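Local coordinates for core protein VP4 (Bluetongue virus, PDB 2JHP) that caps viral mRNA as a multifunctional enzyme of the inner core and binds S-adenosyl-L-homocysteine at two sites, at residues 281-286 with 308-313; 313-318 with 358-363. All coordinates share one frame; numbering follows the deposited sequence.

Contact 1: residues 281-286 with 308-313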
ATOM      1  N   THR A 281     -16.952 -37.625 -22.563  1.00 15.71           N
ATOM      2  CA  THR A 281     -16.035 -37.966 -21.466  1.00 11.71           C
ATOM      3  C   THR A 281     -15.529 -36.738 -20.698  1.00 24.43           C
ATOM      4  O   THR A 281     -15.651 -36.671 -19.465  1.00 14.16           O
ATOM      5  CB  THR A 281     -14.789 -38.700 -21.998  1.00  9.07           C
ATOM      6  OG1 THR A 281     -15.153 -39.558 -23.087  1.00 23.94           O
ATOM      7  CG2 THR A 281     -14.131 -39.516 -20.901  1.00  9.30           C
ATOM      8  N   ARG A 282     -14.950 -35.784 -21.431  1.00 20.52           N
ATOM      9  CA  ARG A 282     -14.411 -34.551 -20.842  1.00 14.24           C
ATOM     10  C   ARG A 282     -15.490 -33.766 -20.096  1.00 22.77           C
ATOM     11  O   ARG A 282     -15.217 -33.111 -19.079  1.00 25.35           O
ATOM     12  CB  ARG A 282     -13.807 -33.653 -21.921  1.00 16.60           C
ATOM     13  CG  ARG A 282     -12.457 -34.086 -22.452  1.00 28.02           C
ATOM     14  CD  ARG A 282     -11.788 -32.949 -23.222  1.00 57.06           C
ATOM     15  NE  ARG A 282     -12.652 -32.400 -24.270  1.00 12.50           N
ATOM     16  CZ  ARG A 282     -12.552 -31.168 -24.772  1.00  7.34           C
ATOM     17  NH1 ARG A 282     -13.393 -30.776 -25.725  1.00 28.06           N
ATOM     18  NH2 ARG A 282     -11.618 -30.329 -24.328  1.00  7.65           N
ATOM     19  N   PHE A 283     -16.713 -33.838 -20.620  1.00  7.30           N
ATOM     20  CA  PHE A 283     -17.857 -33.143 -20.053  1.00 13.26           C
ATOM     21  C   PHE A 283     -18.294 -33.790 -18.733  1.00  0.67           C
ATOM     22  O   PHE A 283     -18.527 -33.101 -17.741  1.00  1.01           O
ATOM     23  CB  PHE A 283     -19.002 -33.128 -21.068  1.00 11.11           C
ATOM     24  CG  PHE A 283     -20.062 -32.109 -20.772  1.00  2.33           C
ATOM     25  CD1 PHE A 283     -19.937 -30.802 -21.237  1.00 14.06           C
ATOM     26  CD2 PHE A 283     -21.196 -32.458 -20.034  1.00  7.49           C
ATOM     27  CE1 PHE A 283     -20.918 -29.846 -20.963  1.00 20.47           C
ATOM     28  CE2 PHE A 283     -22.191 -31.507 -19.749  1.00-15.79           C
ATOM     29  CZ  PHE A 283     -22.050 -30.198 -20.221  1.00 13.22           C
ATOM     30  N   ALA A 284     -18.387 -35.119 -18.723  1.00 -7.81           N
ATOM     31  CA  ALA A 284     -18.801 -35.845 -17.524  1.00 -3.66           C
ATOM     32  C   ALA A 284     -17.760 -35.776 -16.400  1.00  8.30           C
ATOM     33  O   ALA A 284     -18.098 -35.973 -15.237  1.00 16.55           O
ATOM     34  CB  ALA A 284     -19.159 -37.288 -17.862  1.00  4.34           C
ATOM     35  N   GLU A 285     -16.506 -35.504 -16.754  1.00  1.04           N
ATOM     36  CA  GLU A 285     -15.444 -35.270 -15.754  1.00 -9.17           C
ATOM     37  C   GLU A 285     -15.552 -33.903 -15.106  1.00  2.88           C
ATOM     38  O   GLU A 285     -15.454 -33.792 -13.889  1.00  9.19           O
ATOM     39  CB  GLU A 285     -14.040 -35.435 -16.348  1.00-12.38           C
ATOM     40  CG  GLU A 285     -13.729 -36.850 -16.815  1.00-11.05           C
ATOM     41  CD  GLU A 285     -12.469 -36.913 -17.655  1.00 -0.80           C
ATOM     42  OE1 GLU A 285     -12.068 -35.865 -18.220  1.00 15.30           O
ATOM     43  OE2 GLU A 285     -11.887 -38.016 -17.750  1.00  8.26           O
ATOM     44  N   ASP A 286     -15.745 -32.868 -15.918  1.00 18.74           N
ATOM     45  CA  ASP A 286     -15.895 -31.519 -15.381  1.00  7.52           C
ATOM     46  C   ASP A 286     -17.128 -31.460 -14.483  1.00 13.29           C
ATOM     47  O   ASP A 286     -17.063 -30.909 -13.385  1.00 15.74           O
ATOM     48  CB  ASP A 286     -15.990 -30.471 -16.501  1.00 -3.07           C
ATOM     49  CG  ASP A 286     -14.702 -30.354 -17.337  1.00 16.12           C
ATOM     50  OD1 ASP A 286     -13.651 -30.939 -16.968  1.00 25.57           O
ATOM     51  OD2 ASP A 286     -14.752 -29.643 -18.363  1.00 27.38           O
ATOM     52  N   ARG A 308     -13.580 -27.243 -19.522  1.00 17.81           N
ATOM     53  CA  ARG A 308     -13.457 -27.211 -20.989  1.00 17.91           C
ATOM     54  C   ARG A 308     -14.819 -26.981 -21.635  1.00 16.82           C
ATOM     55  O   ARG A 308     -15.795 -27.637 -21.286  1.00 18.77           O
ATOM     56  CB  ARG A 308     -12.742 -28.458 -21.576  1.00 15.17           C
ATOM     57  CG  ARG A 308     -13.004 -29.795 -20.870  1.00 38.04           C
ATOM     58  CD  ARG A 308     -11.990 -30.101 -19.741  1.00 -8.33           C
ATOM     59  NE  ARG A 308     -11.059 -31.166 -20.101  1.00 31.77           N
ATOM     60  CZ  ARG A 308     -11.156 -32.423 -19.679  1.00 29.65           C
ATOM     61  NH1 ARG A 308     -12.148 -32.799 -18.875  1.00  6.23           N
ATOM     62  NH2 ARG A 308     -10.257 -33.310 -20.077  1.00  7.54           N
ATOM     63  N   ILE A 309     -14.873 -26.013 -22.549  1.00 13.73           N
ATOM     64  CA  ILE A 309     -16.081 -25.719 -23.322  1.00 12.94           C
ATOM     65  C   ILE A 309     -16.260 -26.740 -24.446  1.00 13.86           C
ATOM     66  O   ILE A 309     -15.354 -26.929 -25.262  1.00 19.60           O
ATOM     67  CB  ILE A 309     -16.031 -24.319 -23.959  1.00 23.45           C
ATOM     68  CG1 ILE A 309     -15.328 -23.341 -23.023  1.00  4.43           C
ATOM     69  CG2 ILE A 309     -17.448 -23.850 -24.331  1.00-10.37           C
ATOM     70  CD1 ILE A 309     -14.605 -22.206 -23.721  1.00 18.39           C
ATOM     71  N   PRO A 310     -17.431 -27.404 -24.482  1.00  4.57           N
ATOM     72  CA  PRO A 310     -17.791 -28.390 -25.516  1.00  2.37           C
ATOM     73  C   PRO A 310     -17.869 -27.792 -26.929  1.00-10.91           C
ATOM     74  O   PRO A 310     -18.024 -26.577 -27.082  1.00-12.64           O
ATOM     75  CB  PRO A 310     -19.168 -28.884 -25.064  1.00  0.89           C
ATOM     76  CG  PRO A 310     -19.703 -27.792 -24.178  1.00  5.00           C
ATOM     77  CD  PRO A 310     -18.498 -27.249 -23.472  1.00 -7.01           C
ATOM     78  N   ASN A 311     -17.759 -28.640 -27.946  1.00  5.54           N
ATOM     79  CA  ASN A 311     -17.786 -28.181 -29.331  1.00 21.48           C
ATOM     80  C   ASN A 311     -19.158 -28.362 -29.958  1.00 30.11           C
ATOM     81  O   ASN A 311     -19.611 -27.532 -30.749  1.00 24.33           O
ATOM     82  CB  ASN A 311     -16.739 -28.925 -30.164  1.00 16.92           C
ATOM     83  CG  ASN A 311     -15.328 -28.753 -29.627  1.00-14.73           C
ATOM     84  OD1 ASN A 311     -15.086 -27.989 -28.679  1.00 59.26           O
ATOM     85  ND2 ASN A 311     -14.383 -29.469 -30.241  1.00 35.12           N
ATOM     86  N   SER A 312     -19.808 -29.461 -29.592  1.00 35.38           N
ATOM     87  CA  SER A 312     -21.098 -29.835 -30.147  1.00 41.61           C
ATOM     88  C   SER A 312     -22.235 -29.008 -29.550  1.00 37.66           C
ATOM     89  O   SER A 312     -23.078 -28.491 -30.281  1.00 43.84           O
ATOM     90  CB  SER A 312     -21.346 -31.325 -29.923  1.00 57.13           C
ATOM     91  OG  SER A 312     -20.182 -32.069 -30.242  1.00  0.94           O
ATOM     92  N   LYS A 313     -22.246 -28.885 -28.225  1.00 39.15           N
ATOM     93  CA  LYS A 313     -23.303 -28.171 -27.509  1.00 42.18           C
ATOM     94  C   LYS A 313     -23.162 -26.659 -27.650  1.00 41.48           C
ATOM     95  O   LYS A 313     -22.078 -26.109 -27.453  1.00 12.77           O
ATOM     96  CB  LYS A 313     -23.306 -28.578 -26.032  1.00 45.71           C
ATOM     97  CG  LYS A 313     -23.802 -29.999 -25.786  1.00 10.52           C
ATOM     98  CD  LYS A 313     -23.010 -30.705 -24.694  1.00 18.67           C
ATOM     99  CE  LYS A 313     -23.381 -32.185 -24.644  1.00 28.09           C
ATOM    100  NZ  LYS A 313     -22.361 -32.993 -23.906  1.00 17.89           N
TER
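A salt-bridge network of Arg308 with Glu285 and Asp286, and a cation-pi contact of Lys313 with Phe283, join helix 280-295 to the loop leaving strand 302-308, an inner strand of a seven-stranded mixed sheet. Arg308 reaches toward the helix with a chain bent at chi2 and chi3, which leaves Arg308 CD close to both oxygens of Asp286. Arg308 NH1 is gripped by two carboxylates. Glu285 OE1 takes it almost straight, at 3.1 Å from Arg308 NH1 with an angle of 169° at the hydrogen; the carboxylate and guanidinium planes are nearly coplanar. Asp286 OD1 takes Arg308 NH1 at the same distance, met from above the carboxylate plane. The other oxygen, Asp286 OD2, accepts a hydrogen bond from the backbone Arg308 N at 2.9 Å, so one aspartate holds both main chain and side chain of the arginine. Arg282 CG lies over one face of the Arg308 guanidinium, 3.3 Å from Arg308 NH2; the two guanidinium planes are turned 74° apart. The acidic pair probably offsets the proximity of the two arginine charges. Farther along, Lys313 NZ sits over a face of the Phe283 ring, 4.1 Å from the ring centroid, while Phe283 CE1 meets Pro310 CG at 4.0 Å. The Glu285 side chain is about 5 Å from a bound S-adenosyl-L-homocysteine, and the sheet's 3-2-1-4-5-7-6 strand order is consistent with the Rossmann-like methyltransferase fold.

Contact 2: residues 313-318 with 358-363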
ATOM      1  N   LYS A 313     -22.246 -28.885 -28.225  1.00 39.15           N
ATOM      2  CA  LYS A 313     -23.303 -28.171 -27.509  1.00 42.18           C
ATOM      3  C   LYS A 313     -23.162 -26.659 -27.650  1.00 41.48           C
ATOM      4  O   LYS A 313     -22.078 -26.109 -27.453  1.00 12.77           O
ATOM      5  CB  LYS A 313     -23.306 -28.578 -26.032  1.00 45.71           C
ATOM      6  CG  LYS A 313     -23.802 -29.999 -25.786  1.00 10.52           C
ATOM      7  CD  LYS A 313     -23.010 -30.705 -24.694  1.00 18.67           C
ATOM      8  CE  LYS A 313     -23.381 -32.185 -24.644  1.00 28.09           C
ATOM      9  NZ  LYS A 313     -22.361 -32.993 -23.906  1.00 17.89           N
ATOM     10  N   ASP A 314     -24.263 -25.998 -28.004  1.00 37.35           N
ATOM     11  CA  ASP A 314     -24.302 -24.540 -28.127  1.00 40.98           C
ATOM     12  C   ASP A 314     -24.700 -23.874 -26.817  1.00 66.39           C
ATOM     13  O   ASP A 314     -24.310 -22.737 -26.536  1.00 52.11           O
ATOM     14  CB  ASP A 314     -25.247 -24.119 -29.252  1.00 54.52           C
ATOM     15  CG  ASP A 314     -24.517 -23.890 -30.559  1.00-13.09           C
ATOM     16  OD1 ASP A 314     -23.395 -23.318 -30.500  1.00  2.27           O
ATOM     17  OD2 ASP A 314     -25.051 -24.287 -31.639  1.00 -0.09           O
ATOM     18  N   GLU A 315     -25.504 -24.590 -26.040  1.00 65.18           N
ATOM     19  CA  GLU A 315     -25.805 -24.227 -24.667  1.00 46.28           C
ATOM     20  C   GLU A 315     -25.782 -25.495 -23.816  1.00 12.16           C
ATOM     21  O   GLU A 315     -25.891 -26.608 -24.345  1.00 -3.58           O
ATOM     22  CB  GLU A 315     -27.152 -23.512 -24.556  1.00 22.83           C
ATOM     23  CG  GLU A 315     -28.360 -24.415 -24.776  1.00 16.11           C
ATOM     24  CD  GLU A 315     -29.619 -23.898 -24.103  1.00  8.35           C
ATOM     25  OE1 GLU A 315     -29.558 -22.839 -23.432  1.00 22.25           O
ATOM     26  OE2 GLU A 315     -30.673 -24.561 -24.249  1.00 -4.01           O
ATOM     27  N   TYR A 316     -25.631 -25.315 -22.506  1.00 10.76           N
ATOM     28  CA  TYR A 316     -25.468 -26.419 -21.563  1.00 27.57           C
ATOM     29  C   TYR A 316     -25.498 -25.903 -20.131  1.00 17.11           C
ATOM     30  O   TYR A 316     -25.594 -24.695 -19.895  1.00 23.55           O
ATOM     31  CB  TYR A 316     -24.160 -27.179 -21.830  1.00 15.88           C
ATOM     32  CG  TYR A 316     -22.888 -26.365 -21.649  1.00 -8.49           C
ATOM     33  CD1 TYR A 316     -22.396 -25.545 -22.673  1.00 10.56           C
ATOM     34  CD2 TYR A 316     -22.161 -26.435 -20.460  1.00 10.93           C
ATOM     35  CE1 TYR A 316     -21.212 -24.803 -22.499  1.00-10.06           C
ATOM     36  CE2 TYR A 316     -20.988 -25.712 -20.288  1.00-11.34           C
ATOM     37  CZ  TYR A 316     -20.517 -24.898 -21.308  1.00 10.20           C
ATOM     38  OH  TYR A 316     -19.357 -24.174 -21.127  1.00 11.85           O
ATOM     39  N   HIS A 317     -25.405 -26.823 -19.176  1.00 11.99           N
ATOM     40  CA  HIS A 317     -25.497 -26.459 -17.766  1.00 10.55           C
ATOM     41  C   HIS A 317     -24.337 -26.972 -16.921  1.00  7.64           C
ATOM     42  O   HIS A 317     -23.656 -27.939 -17.282  1.00 12.61           O
ATOM     43  CB  HIS A 317     -26.832 -26.919 -17.179  1.00 17.01           C
ATOM     44  CG  HIS A 317     -28.022 -26.265 -17.804  1.00  8.49           C
ATOM     45  ND1 HIS A 317     -28.473 -25.020 -17.422  1.00 95.35           N
ATOM     46  CD2 HIS A 317     -28.859 -26.685 -18.787  1.00 17.04           C
ATOM     47  CE1 HIS A 317     -29.536 -24.700 -18.138  1.00-15.24           C
ATOM     48  NE2 HIS A 317     -29.793 -25.693 -18.975  1.00  2.93           N
ATOM     49  N   CYS A 318     -24.127 -26.300 -15.791  1.00 15.37           N
ATOM     50  CA  CYS A 318     -23.096 -26.669 -14.836  1.00 10.97           C
ATOM     51  C   CYS A 318     -23.384 -26.063 -13.456  1.00 14.58           C
ATOM     52  O   CYS A 318     -24.291 -25.245 -13.307  1.00 25.48           O
ATOM     53  CB  CYS A 318     -21.731 -26.201 -15.336  1.00 13.70           C
ATOM     54  SG  CYS A 318     -21.502 -24.433 -15.267  1.00 27.59           S
ATOM     55  N   VAL A 358     -26.804 -24.003 -10.118  1.00  6.58           N
ATOM     56  CA  VAL A 358     -26.917 -24.478 -11.488  1.00  6.63           C
ATOM     57  C   VAL A 358     -27.021 -23.281 -12.429  1.00  8.69           C
ATOM     58  O   VAL A 358     -27.843 -22.394 -12.222  1.00 12.54           O
ATOM     59  CB  VAL A 358     -28.082 -25.485 -11.656  1.00 -4.27           C
ATOM     60  CG1 VAL A 358     -29.398 -24.923 -11.099  1.00 50.01           C
ATOM     61  CG2 VAL A 358     -28.231 -25.908 -13.115  1.00 -9.70           C
ATOM     62  N   THR A 359     -26.157 -23.257 -13.441  1.00 13.80           N
ATOM     63  CA  THR A 359     -26.016 -22.111 -14.329  1.00 19.28           C
ATOM     64  C   THR A 359     -26.137 -22.538 -15.790  1.00 22.27           C
ATOM     65  O   THR A 359     -25.572 -23.556 -16.204  1.00 15.66           O
ATOM     66  CB  THR A 359     -24.645 -21.407 -14.112  1.00 13.25           C
ATOM     67  OG1 THR A 359     -24.418 -21.191 -12.712  1.00 18.54           O
ATOM     68  CG2 THR A 359     -24.599 -20.070 -14.829  1.00 20.60           C
ATOM     69  N   LYS A 360     -26.884 -21.754 -16.561  1.00 23.76           N
ATOM     70  CA  LYS A 360     -26.944 -21.927 -18.007  1.00 24.13           C
ATOM     71  C   LYS A 360     -25.791 -21.148 -18.607  1.00 14.55           C
ATOM     72  O   LYS A 360     -25.490 -20.041 -18.159  1.00 21.33           O
ATOM     73  CB  LYS A 360     -28.275 -21.417 -18.573  1.00 28.67           C
ATOM     74  CG  LYS A 360     -28.533 -21.814 -20.027  1.00 90.10           C
ATOM     75  CD  LYS A 360     -29.816 -21.200 -20.578  1.00 24.92           C
ATOM     76  CE  LYS A 360     -29.573 -19.836 -21.228  1.00 15.62           C
ATOM     77  NZ  LYS A 360     -30.636 -19.499 -22.231  1.00  1.21           N
ATOM     78  N   VAL A 361     -25.148 -21.725 -19.617  1.00 12.51           N
ATOM     79  CA  VAL A 361     -24.030 -21.066 -20.293  1.00 17.97           C
ATOM     80  C   VAL A 361     -24.110 -21.184 -21.820  1.00 24.26           C
ATOM     81  O   VAL A 361     -24.253 -22.281 -22.366  1.00 16.45           O
ATOM     82  CB  VAL A 361     -22.643 -21.524 -19.717  1.00 24.67           C
ATOM     83  CG1 VAL A 361     -22.702 -22.947 -19.184  1.00 20.57           C
ATOM     84  CG2 VAL A 361     -21.523 -21.363 -20.733  1.00 20.42           C
ATOM     85  N   VAL A 362     -24.049 -20.036 -22.494  1.00 15.87           N
ATOM     86  CA  VAL A 362     -24.008 -19.999 -23.955  1.00 17.20           C
ATOM     87  C   VAL A 362     -22.559 -20.072 -24.409  1.00 15.37           C
ATOM     88  O   VAL A 362     -21.772 -19.159 -24.150  1.00  2.73           O
ATOM     89  CB  VAL A 362     -24.667 -18.730 -24.568  1.00 -0.35           C
ATOM     90  CG1 VAL A 362     -25.201 -19.041 -25.971  1.00 -9.57           C
ATOM     91  CG2 VAL A 362     -25.805 -18.190 -23.691  1.00-19.74           C
ATOM     92  N   SER A 363     -22.223 -21.170 -25.082  1.00 11.05           N
ATOM     93  CA  SER A 363     -20.880 -21.410 -25.604  1.00  8.82           C
ATOM     94  C   SER A 363     -20.262 -20.173 -26.244  1.00 13.91           C
ATOM     95  O   SER A 363     -19.133 -19.812 -25.924  1.00  9.99           O
ATOM     96  CB  SER A 363     -20.899 -22.565 -26.606  1.00 21.14           C
ATOM     97  OG  SER A 363     -21.336 -23.757 -25.982  1.00 11.61           O
TER
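Tyr316 and Val361 face each other as a hydrogen-bonded pair in a two-stranded antiparallel sheet, strand 315-320 against strand 357-362. Val361 CG1 lies over one face of the Tyr316 ring in a CH-pi contact, 3.7 Å from the ring centroid. A chi1 of 63° puts Tyr316 CG between the backbone N and the carbonyl carbon, and the ring beyond it meets Val361. On the opposite sheet face, Glu315, His317 and Lys360 cluster: His317 CE1 packs against Lys360 CB at 3.5 Å, Glu315 OE1 touches Lys360 CD at 3.3 Å, and the salt bridge from Glu315 OE1 to Lys360 NZ is long (3.7 Å). Backbone bonds set this register, with Val361 N bound to Tyr316 O at 3.0 Å and Thr359 N to Cys318 O at 2.7 Å; the return bond from Tyr316 N to Val361 O is weak. Outside the pair, His307 touches both Tyr316 and Cys318, while Tyr160 OH accepts a hydrogen bond from Val362 N. At the far end, where helix 363-373 begins, Ser363 N donates to Asp314 O at 3.0 Å. Ser363 OG sits at the edge of the Tyr316 ring and donates to Lys313 O at 2.9 Å.

From the N terminus, the chain runs along helix 280-295, forms strand 302-308 and returns to the helix in contact 1, closing a loop of 21 residues. It then enters strand 315-320, passes through strands 322-324 and 335-341, and comes back as strand 357-362 to close contact 2 over 39 residues. The two closures are in series, neither nested nor crossed, and Lys313 belongs to both. The centres of contact 1 and contact 2 lie about 11 Å apart. Tyr316 bridges them: Tyr316 CD2 is 3.7 Å from Phe283 CE1, and Tyr316 CE1 is 3.7 Å from Pro310 CG. Together they tie the helix, the C-terminal end of strand 302-308 inside the seven-stranded sheet, the two-stranded sheet and the start of helix 363-373.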